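Local coordinates for signal transduction histidine-protein kinase/phosphatase mprB (PDB 6BLK) that probably autophosphorylates on a histidine with ATP as a sensor kinase and also acts as a phosphoprotein phosphatase, this chain being its ATP-binding catalytic domain, at residues A[52-57]-A[149-154]; A[120-125]-A[131-136]. All coordinates share one frame; numbering follows the deposited sequence.

Contact 1 (A[52-57]-A[149-154]). With MG (magnesium ion), chain F; ATP (adenosine-5'-triphosphate), chain E.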
ATOM      1  N   LEU A  52      -4.209  -4.225  -2.396  1.00 12.45           N
ATOM      2  CA  LEU A  52      -5.466  -3.589  -2.812  1.00 10.49           C
ATOM      3  C   LEU A  52      -5.970  -2.636  -1.741  1.00 13.93           C
ATOM      4  O   LEU A  52      -6.482  -1.556  -2.057  1.00 16.73           O
ATOM      5  CB  LEU A  52      -6.514  -4.643  -3.137  1.00 12.16           C
ATOM      6  CG  LEU A  52      -7.896  -4.143  -3.552  1.00 24.01           C
ATOM      7  CD1 LEU A  52      -7.760  -3.296  -4.795  1.00 25.11           C
ATOM      8  CD2 LEU A  52      -8.823  -5.337  -3.792  1.00 23.69           C
ATOM      9  N   ASN A  53      -5.829  -2.989  -0.465  1.00 11.86           N
ATOM     10  CA  ASN A  53      -6.314  -2.079   0.562  1.00 10.00           C
ATOM     11  C   ASN A  53      -5.541  -0.763   0.552  1.00 11.44           C
ATOM     12  O   ASN A  53      -6.124   0.306   0.783  1.00 13.18           O
ATOM     13  CB  ASN A  53      -6.236  -2.719   1.945  1.00 13.21           C
ATOM     14  CG  ASN A  53      -7.305  -3.785   2.167  1.00 14.59           C
ATOM     15  OD1 ASN A  53      -8.098  -4.115   1.283  1.00 16.78           O
ATOM     16  ND2 ASN A  53      -7.318  -4.331   3.360  1.00 16.15           N
ATOM     17  N   VAL A  54      -4.228  -0.817   0.298  1.00 11.50           N
ATOM     18  CA  VAL A  54      -3.448   0.423   0.237  1.00 11.66           C
ATOM     19  C   VAL A  54      -3.779   1.199  -1.021  1.00 10.83           C
ATOM     20  O   VAL A  54      -3.952   2.416  -0.965  1.00 13.59           O
ATOM     21  CB  VAL A  54      -1.935   0.152   0.358  1.00 12.47           C
ATOM     22  CG1 VAL A  54      -1.146   1.442   0.219  1.00 15.18           C
ATOM     23  CG2 VAL A  54      -1.625  -0.467   1.691  1.00  9.74           C
ATOM     24  N   LEU A  55      -3.898   0.515  -2.159  1.00 12.86           N
ATOM     25  CA  LEU A  55      -4.268   1.190  -3.398  1.00 13.60           C
ATOM     26  C   LEU A  55      -5.639   1.814  -3.283  1.00 15.75           C
ATOM     27  O   LEU A  55      -5.868   2.904  -3.819  1.00 15.07           O
ATOM     28  CB  LEU A  55      -4.238   0.238  -4.578  1.00 12.31           C
ATOM     29  CG  LEU A  55      -2.852  -0.234  -5.004  1.00 14.94           C
ATOM     30  CD1 LEU A  55      -3.027  -1.283  -6.083  1.00 14.47           C
ATOM     31  CD2 LEU A  55      -1.974   0.910  -5.520  1.00 18.57           C
ATOM     32  N   ASP A  56      -6.571   1.134  -2.611  1.00 18.34           N
ATOM     33  CA  ASP A  56      -7.916   1.672  -2.470  1.00 13.88           C
ATOM     34  C   ASP A  56      -7.903   2.989  -1.697  1.00 17.73           C
ATOM     35  O   ASP A  56      -8.592   3.941  -2.085  1.00 13.12           O
ATOM     36  CB  ASP A  56      -8.831   0.663  -1.789  1.00 16.51           C
ATOM     37  CG  ASP A  56     -10.262   1.112  -1.779  1.00 27.95           C
ATOM     38  OD1 ASP A  56     -10.819   1.246  -2.890  1.00 27.02           O
ATOM     39  OD2 ASP A  56     -10.798   1.335  -0.670  1.00 27.58           O
ATOM     40  N   ASN A  57      -7.111   3.075  -0.615  1.00 12.85           N
ATOM     41  CA  ASN A  57      -6.995   4.327   0.134  1.00 13.98           C
ATOM     42  C   ASN A  57      -6.367   5.403  -0.722  1.00 20.06           C
ATOM     43  O   ASN A  57      -6.814   6.560  -0.715  1.00 15.56           O
ATOM     44  CB  ASN A  57      -6.163   4.150   1.414  1.00 12.83           C
ATOM     45  CG  ASN A  57      -6.828   3.259   2.423  1.00 17.13           C
ATOM     46  OD1 ASN A  57      -8.052   3.079   2.409  1.00 14.39           O
ATOM     47  ND2 ASN A  57      -6.020   2.682   3.313  1.00 13.05           N
ATOM     48  N   ILE A 149       2.725   5.100   1.826  1.00 11.61           N
ATOM     49  CA  ILE A 149       2.777   3.883   2.623  1.00  9.56           C
ATOM     50  C   ILE A 149       3.957   3.076   2.125  1.00 12.03           C
ATOM     51  O   ILE A 149       4.020   2.741   0.935  1.00 10.20           O
ATOM     52  CB  ILE A 149       1.492   3.073   2.504  1.00  8.66           C
ATOM     53  CG1 ILE A 149       0.281   3.908   2.955  1.00 15.44           C
ATOM     54  CG2 ILE A 149       1.622   1.800   3.302  1.00 16.19           C
ATOM     55  CD1 ILE A 149       0.213   4.194   4.436  1.00 18.83           C
ATOM     56  N   HIS A 150       4.876   2.736   3.039  1.00  9.57           N
ATOM     57  CA  HIS A 150       6.099   2.026   2.714  1.00  7.19           C
ATOM     58  C   HIS A 150       6.010   0.626   3.321  1.00 14.40           C
ATOM     59  O   HIS A 150       5.854   0.494   4.543  1.00 14.11           O
ATOM     60  CB  HIS A 150       7.312   2.749   3.320  1.00 10.28           C
ATOM     61  CG  HIS A 150       7.593   4.118   2.797  1.00 16.98           C
ATOM     62  ND1 HIS A 150       8.716   4.396   2.052  1.00 13.15           N
ATOM     63  CD2 HIS A 150       6.950   5.303   2.959  1.00 17.84           C
ATOM     64  CE1 HIS A 150       8.742   5.681   1.753  1.00 15.91           C
ATOM     65  NE2 HIS A 150       7.678   6.253   2.284  1.00 15.28           N
ATOM     66  N   ILE A 151       6.160  -0.403   2.486  1.00 10.81           N
ATOM     67  CA  ILE A 151       6.088  -1.803   2.900  1.00 11.64           C
ATOM     68  C   ILE A 151       7.372  -2.504   2.480  1.00 12.59           C
ATOM     69  O   ILE A 151       7.685  -2.602   1.279  1.00 11.92           O
ATOM     70  CB  ILE A 151       4.872  -2.505   2.285  1.00 10.31           C
ATOM     71  CG1 ILE A 151       3.577  -1.887   2.841  1.00 13.37           C
ATOM     72  CG2 ILE A 151       4.931  -4.020   2.539  1.00 14.69           C
ATOM     73  CD1 ILE A 151       2.315  -2.350   2.170  1.00 20.14           C
ATOM     74  N   VAL A 152       8.082  -3.042   3.458  1.00  9.71           N
ATOM     75  CA  VAL A 152       9.280  -3.815   3.200  1.00 10.29           C
ATOM     76  C   VAL A 152       8.901  -5.294   3.266  1.00 11.93           C
ATOM     77  O   VAL A 152       8.287  -5.735   4.239  1.00 12.42           O
ATOM     78  CB  VAL A 152      10.381  -3.444   4.199  1.00 12.97           C
ATOM     79  CG1 VAL A 152      11.602  -4.344   3.996  1.00 12.20           C
ATOM     80  CG2 VAL A 152      10.755  -2.005   4.018  1.00 24.17           C
ATOM     81  N   LEU A 153       9.282  -6.065   2.232  1.00 10.99           N
ATOM     82  CA  LEU A 153       8.948  -7.490   2.109  1.00 11.49           C
ATOM     83  C   LEU A 153      10.232  -8.282   1.899  1.00  9.75           C
ATOM     84  O   LEU A 153      11.007  -7.980   0.979  1.00 13.58           O
ATOM     85  CB  LEU A 153       8.000  -7.788   0.951  1.00 17.98           C
ATOM     86  CG  LEU A 153       6.575  -7.252   1.155  1.00 17.83           C
ATOM     87  CD1 LEU A 153       5.809  -7.490  -0.131  1.00 19.99           C
ATOM     88  CD2 LEU A 153       5.908  -7.917   2.365  1.00 21.57           C
ATOM     89  N   PRO A 154      10.486  -9.310   2.689  1.00 11.77           N
ATOM     90  CA  PRO A 154      11.591 -10.206   2.361  1.00 10.88           C
ATOM     91  C   PRO A 154      11.277 -10.999   1.104  1.00 11.58           C
ATOM     92  O   PRO A 154      10.123 -11.289   0.777  1.00 15.97           O
ATOM     93  CB  PRO A 154      11.699 -11.114   3.590  1.00 13.79           C
ATOM     94  CG  PRO A 154      10.369 -11.098   4.183  1.00 19.96           C
ATOM     95  CD  PRO A 154       9.751  -9.745   3.881  1.00 12.60           C
TER
HETATM   96 MG    MG F 502      -9.265   1.798   3.570  1.00 13.78          MG
HETATM   97  PG  ATP E 501     -11.846   0.480   5.069  1.00 16.53           P
HETATM   98  O1G ATP E 501     -10.425   0.507   4.537  1.00 13.19           O
HETATM   99  O2G ATP E 501     -12.140  -0.437   6.265  1.00 14.41           O
HETATM  100  O3G ATP E 501     -12.914   0.410   3.991  1.00 19.04           O
HETATM  101  PB  ATP E 501     -11.005   3.204   5.737  1.00 14.36           P
HETATM  102  O1B ATP E 501     -11.714   4.364   6.413  1.00 19.29           O
HETATM  103  O2B ATP E 501     -10.537   3.299   4.326  1.00 11.83           O
HETATM  104  O3B ATP E 501     -12.055   1.954   5.730  1.00 13.25           O
HETATM  105  PA  ATP E 501      -8.273   2.438   6.489  1.00 11.69           P
HETATM  106  O1A ATP E 501      -7.806   1.513   7.609  1.00 15.25           O
HETATM  107  O2A ATP E 501      -8.011   2.013   5.065  1.00 13.53           O
HETATM  108  O3A ATP E 501      -9.861   2.685   6.782  1.00 12.75           O
HETATM  109  O5' ATP E 501      -7.704   3.867   6.797  1.00 14.45           O
HETATM  110  C5' ATP E 501      -7.884   4.456   8.073  1.00 20.96           C
HETATM  111  C4' ATP E 501      -8.034   5.962   7.896  1.00 19.14           C
HETATM  112  O4' ATP E 501      -6.736   6.472   7.571  1.00 18.42           O
HETATM  113  C3' ATP E 501      -8.972   6.462   6.790  1.00 20.17           C
HETATM  114  O3' ATP E 501     -10.343   6.561   7.234  1.00 14.50           O
HETATM  115  C2' ATP E 501      -8.364   7.821   6.498  1.00 17.20           C
HETATM  116  O2' ATP E 501      -8.753   8.801   7.478  1.00 16.87           O
HETATM  117  C1' ATP E 501      -6.884   7.576   6.688  1.00 20.14           C
HETATM  118  N9  ATP E 501      -6.178   7.222   5.443  1.00 15.30           N
HETATM  119  C8  ATP E 501      -5.721   5.986   5.047  1.00 15.99           C
HETATM  120  N7  ATP E 501      -5.072   6.085   3.852  1.00 13.76           N
HETATM  121  C5  ATP E 501      -5.117   7.389   3.498  1.00 12.87           C
HETATM  122  C6  ATP E 501      -4.588   8.133   2.375  1.00 19.30           C
HETATM  123  N6  ATP E 501      -3.948   7.473   1.401  1.00 15.23           N
HETATM  124  N1  ATP E 501      -4.804   9.447   2.351  1.00 17.54           N
HETATM  125  C2  ATP E 501      -5.469  10.086   3.331  1.00 15.01           C
HETATM  126  N3  ATP E 501      -5.965   9.465   4.409  1.00 18.56           N
HETATM  127  C4  ATP E 501      -5.808   8.127   4.537  1.00 18.46           C
HETATM  128  O   HOH W   1      -8.191   0.187   2.737  1.00 12.46           O
HETATM  129  O   HOH W   2     -10.701   1.846   1.838  1.00 17.49           O

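Contact 2 (A[120-125]-A[131-136])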
ATOM      1  N   ALA A 120      -5.423  -2.033   9.241  1.00  7.51           N
ATOM      2  CA  ALA A 120      -5.145  -3.098  10.215  1.00 10.70           C
ATOM      3  C   ALA A 120      -4.907  -4.446   9.531  1.00 10.13           C
ATOM      4  O   ALA A 120      -4.038  -5.223   9.953  1.00 10.69           O
ATOM      5  CB  ALA A 120      -6.295  -3.197  11.216  1.00 12.66           C
ATOM      6  N   ILE A 121      -5.681  -4.760   8.494  1.00 12.51           N
ATOM      7  CA  ILE A 121      -5.473  -5.980   7.720  1.00 11.63           C
ATOM      8  C   ILE A 121      -4.115  -5.944   7.035  1.00 10.66           C
ATOM      9  O   ILE A 121      -3.404  -6.946   6.993  1.00 11.89           O
ATOM     10  CB  ILE A 121      -6.613  -6.161   6.707  1.00 12.01           C
ATOM     11  CG1 ILE A 121      -7.921  -6.436   7.456  1.00 22.53           C
ATOM     12  CG2 ILE A 121      -6.319  -7.234   5.667  1.00 19.34           C
ATOM     13  CD1 ILE A 121      -7.928  -7.680   8.314  1.00 30.74           C
ATOM     14  N   VAL A 122      -3.747  -4.802   6.467  1.00  9.99           N
ATOM     15  CA  VAL A 122      -2.452  -4.656   5.809  1.00 12.64           C
ATOM     16  C   VAL A 122      -1.320  -4.992   6.780  1.00 14.77           C
ATOM     17  O   VAL A 122      -0.395  -5.730   6.436  1.00 11.33           O
ATOM     18  CB  VAL A 122      -2.282  -3.232   5.239  1.00 16.30           C
ATOM     19  CG1 VAL A 122      -0.886  -3.020   4.743  1.00 13.04           C
ATOM     20  CG2 VAL A 122      -3.256  -3.000   4.134  1.00 11.12           C
ATOM     21  N   LYS A 123      -1.326  -4.366   7.966  1.00 11.97           N
ATOM     22  CA  LYS A 123      -0.305  -4.625   8.978  1.00 11.80           C
ATOM     23  C   LYS A 123      -0.236  -6.109   9.328  1.00 11.24           C
ATOM     24  O   LYS A 123       0.863  -6.686   9.392  1.00 11.45           O
ATOM     25  CB  LYS A 123      -0.568  -3.785  10.226  1.00 13.62           C
ATOM     26  CG  LYS A 123       0.439  -4.014  11.309  1.00 12.88           C
ATOM     27  CD  LYS A 123       0.216  -3.126  12.483  1.00 18.70           C
ATOM     28  CE  LYS A 123       1.158  -3.442  13.641  1.00 19.10           C
ATOM     29  NZ  LYS A 123       2.272  -2.478  13.715  1.00 44.34           N
ATOM     30  N   GLN A 124      -1.383  -6.770   9.487  1.00 10.44           N
ATOM     31  CA  GLN A 124      -1.371  -8.197   9.831  1.00 13.76           C
ATOM     32  C   GLN A 124      -0.693  -9.022   8.729  1.00 11.56           C
ATOM     33  O   GLN A 124       0.199  -9.857   8.989  1.00 12.60           O
ATOM     34  CB  GLN A 124      -2.808  -8.670  10.063  1.00 17.34           C
ATOM     35  CG  GLN A 124      -2.878 -10.142  10.542  1.00 14.31           C
ATOM     36  CD  GLN A 124      -4.187 -10.478  11.250  1.00 43.17           C
ATOM     37  OE1 GLN A 124      -4.922  -9.587  11.696  1.00 42.78           O
ATOM     38  NE2 GLN A 124      -4.486 -11.768  11.357  1.00 56.34           N
ATOM     39  N   VAL A 125      -1.093  -8.788   7.482  1.00 11.15           N
ATOM     40  CA  VAL A 125      -0.528  -9.526   6.353  1.00 12.54           C
ATOM     41  C   VAL A 125       0.964  -9.272   6.244  1.00  8.60           C
ATOM     42  O   VAL A 125       1.773 -10.209   6.095  1.00  9.97           O
ATOM     43  CB  VAL A 125      -1.252  -9.143   5.060  1.00 12.92           C
ATOM     44  CG1 VAL A 125      -0.539  -9.702   3.880  1.00 13.67           C
ATOM     45  CG2 VAL A 125      -2.672  -9.644   5.066  1.00 12.02           C
ATOM     46  N   GLY A 131       7.498  -8.776   7.122  1.00 11.27           N
ATOM     47  CA  GLY A 131       7.805  -7.461   6.631  1.00 13.88           C
ATOM     48  C   GLY A 131       7.677  -6.391   7.700  1.00 15.58           C
ATOM     49  O   GLY A 131       7.542  -6.658   8.901  1.00 16.46           O
ATOM     50  N   ALA A 132       7.748  -5.152   7.236  1.00 11.62           N
ATOM     51  CA  ALA A 132       7.648  -3.974   8.067  1.00 10.71           C
ATOM     52  C   ALA A 132       6.956  -2.886   7.266  1.00 12.36           C
ATOM     53  O   ALA A 132       6.962  -2.886   6.037  1.00 14.61           O
ATOM     54  CB  ALA A 132       9.025  -3.478   8.547  1.00 13.03           C
ATOM     55  N   LEU A 133       6.315  -1.975   7.974  1.00 11.21           N
ATOM     56  CA  LEU A 133       5.651  -0.907   7.248  1.00 14.18           C
ATOM     57  C   LEU A 133       5.690   0.378   8.050  1.00 13.07           C
ATOM     58  O   LEU A 133       5.965   0.402   9.262  1.00 16.23           O
ATOM     59  CB  LEU A 133       4.224  -1.307   6.834  1.00 28.72           C
ATOM     60  CG  LEU A 133       3.132  -1.653   7.821  1.00 22.34           C
ATOM     61  CD1 LEU A 133       1.910  -2.122   7.061  1.00 22.23           C
ATOM     62  CD2 LEU A 133       3.565  -2.715   8.823  1.00 22.80           C
ATOM     63  N   ARG A 134       5.506   1.466   7.316  1.00 14.21           N
ATOM     64  CA  ARG A 134       5.512   2.775   7.933  1.00 17.31           C
ATOM     65  C   ARG A 134       4.775   3.725   7.007  1.00 15.40           C
ATOM     66  O   ARG A 134       4.536   3.427   5.837  1.00 13.69           O
ATOM     67  CB  ARG A 134       6.927   3.273   8.216  1.00 23.37           C
ATOM     68  CG  ARG A 134       7.780   3.515   7.034  1.00 21.98           C
ATOM     69  CD  ARG A 134       9.120   4.112   7.464  1.00 25.57           C
ATOM     70  NE  ARG A 134       9.888   4.451   6.280  1.00 20.57           N
ATOM     71  CZ  ARG A 134       9.960   5.662   5.727  1.00 31.17           C
ATOM     72  NH1 ARG A 134       9.354   6.715   6.264  1.00 20.27           N
ATOM     73  NH2 ARG A 134      10.677   5.831   4.634  1.00 20.86           N
ATOM     74  N   VAL A 135       4.438   4.876   7.561  1.00 13.43           N
ATOM     75  CA  VAL A 135       3.686   5.907   6.860  1.00 12.98           C
ATOM     76  C   VAL A 135       4.492   7.192   6.929  1.00 13.81           C
ATOM     77  O   VAL A 135       5.180   7.475   7.915  1.00 20.42           O
ATOM     78  CB  VAL A 135       2.257   6.069   7.452  1.00 18.36           C
ATOM     79  CG1 VAL A 135       2.314   6.302   8.948  1.00 30.09           C
ATOM     80  CG2 VAL A 135       1.488   7.223   6.786  1.00 16.65           C
ATOM     81  N   ASP A 136       4.417   7.980   5.853  1.00 14.96           N
ATOM     82  CA  ASP A 136       5.147   9.235   5.762  1.00 14.99           C
ATOM     83  C   ASP A 136       4.403  10.103   4.750  1.00 11.74           C
ATOM     84  O   ASP A 136       3.432   9.657   4.144  1.00 12.47           O
ATOM     85  CB  ASP A 136       6.604   8.973   5.352  1.00 17.29           C
ATOM     86  CG  ASP A 136       7.580  10.046   5.821  1.00 42.86           C
ATOM     87  OD1 ASP A 136       7.219  11.244   5.904  1.00 41.84           O
ATOM     88  OD2 ASP A 136       8.748   9.668   6.083  1.00 45.91           O
TER

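Contact 1 (A[52-57]-A[149-154])
Val54 of helix 44-60 packs on Ile149 of strand 147-154. The CG1 methyl of Val54 lies 3.9 Å from Ile149 CB and nearly as close to Ile149 CG1, so it rests on the branch point of the isoleucine. The two side chains meet at a slant. The other methyl, Val54 CG2, reaches the end of the next inward-facing isoleucine, 4.4 Å from Ile151 CD1. One valine thus spans two strand residues by apolar contact alone. Val54 CG1 is anti to its own backbone N (chi1 177°), which leaves CG2 beside that N and splits the methyls between the two isoleucines. This is the alpha/beta sandwich of the HATPase_c (GHKL) domain, with helices laid on one face of a mixed sheet. Asn57 lies one turn further along the helix, where it binds the nucleotide and the metal. Asn57 OD1 coordinates the magnesium ion at 2.1 Å. Asn57 ND2 donates to ATP O2A at 2.7 Å, with a bent N-H...O angle of 136°. Metal and phosphate together hold the amide in a fixed rotation. Three phosphate oxygens of ATP and two waters complete the six magnesium ligands. One water donates to Asn53 O at 2.8 Å, the other to Asp56 OD2 at 2.6 Å. The same helix thus supplies second-shell acceptors that hold both metal-bound waters. Asn53 ND2 bonds to Gly118 O, at the start of helix 118-128.

Contact 2 (A[120-125]-A[131-136])
With its CG between the backbone N and the carbonyl carbon (chi1 62°), Leu133, which points toward helix 118-128 from its CA, brings CD1 and CD2 against Val122 and Lys123. Val122 holds CG1 anti to its backbone N (chi1 172°), where that methyl meets the leucine. Leu133 CD1 lies 3.7 Å from Val122 CG1, and the two side chains approach at a slant. The same CD1 also lies 3.9 Å from Lys123 CA, so it touches the helix backbone as well as a side chain. The other methyl, Leu133 CD2, touches the lysine stem, 4.2 Å from Lys123 CG. Here the side chains cross at about a right angle. Only the aliphatic base of the lysine takes part, and no hydrogen bond joins the segments. The contact runs from the buried Val122 to the exposed Lys123, with Leu133 bridging the two. On the strand, Arg134 and Asp136 form a salt bridge, NH1 to OD2 at 3.0 Å. The carboxylate oxygen lies in the guanidinium plane and offers its anti lone pair. The helix and strand are successive in the chain, and the short turn between them brings the strand back alongside the helix, running roughly the opposite way. They are the helix and following strand of the GHKL (Bergerat) ATP-binding fold. The helix begins within the glycine-rich segment Gly116-Leu119, whose residues bind ATP. Phe100, from a loop, touches both Lys123 and Leu133. Further in, Leu133 packs on Ile151 of the neighbouring strand 147-154, while Val122 leans on Asn53 of helix 44-60.

In the fold
After strand 7-10, helix 11-25 and strand 30-40, the chain enters helix 44-60, which holds 52-57. It then runs through strands 67-76 and 79-85 and the nucleotide-binding residues to helix 118-128. Strand 132-137 then returns against this helix, and contact 2 closes a short loop, with five residues between 120-125 and 131-136. The next strand, 147-154, closes the much longer loop of contact 1, with 91 residues between its segments. Contact 2 falls wholly within that span, so the loops nest and do not cross. Strands 132-137 and 147-154 are antiparallel neighbours, joined by backbone bonds such as His150 N to Arg134 O. Together the contacts tie two helices to adjacent strands of one sheet.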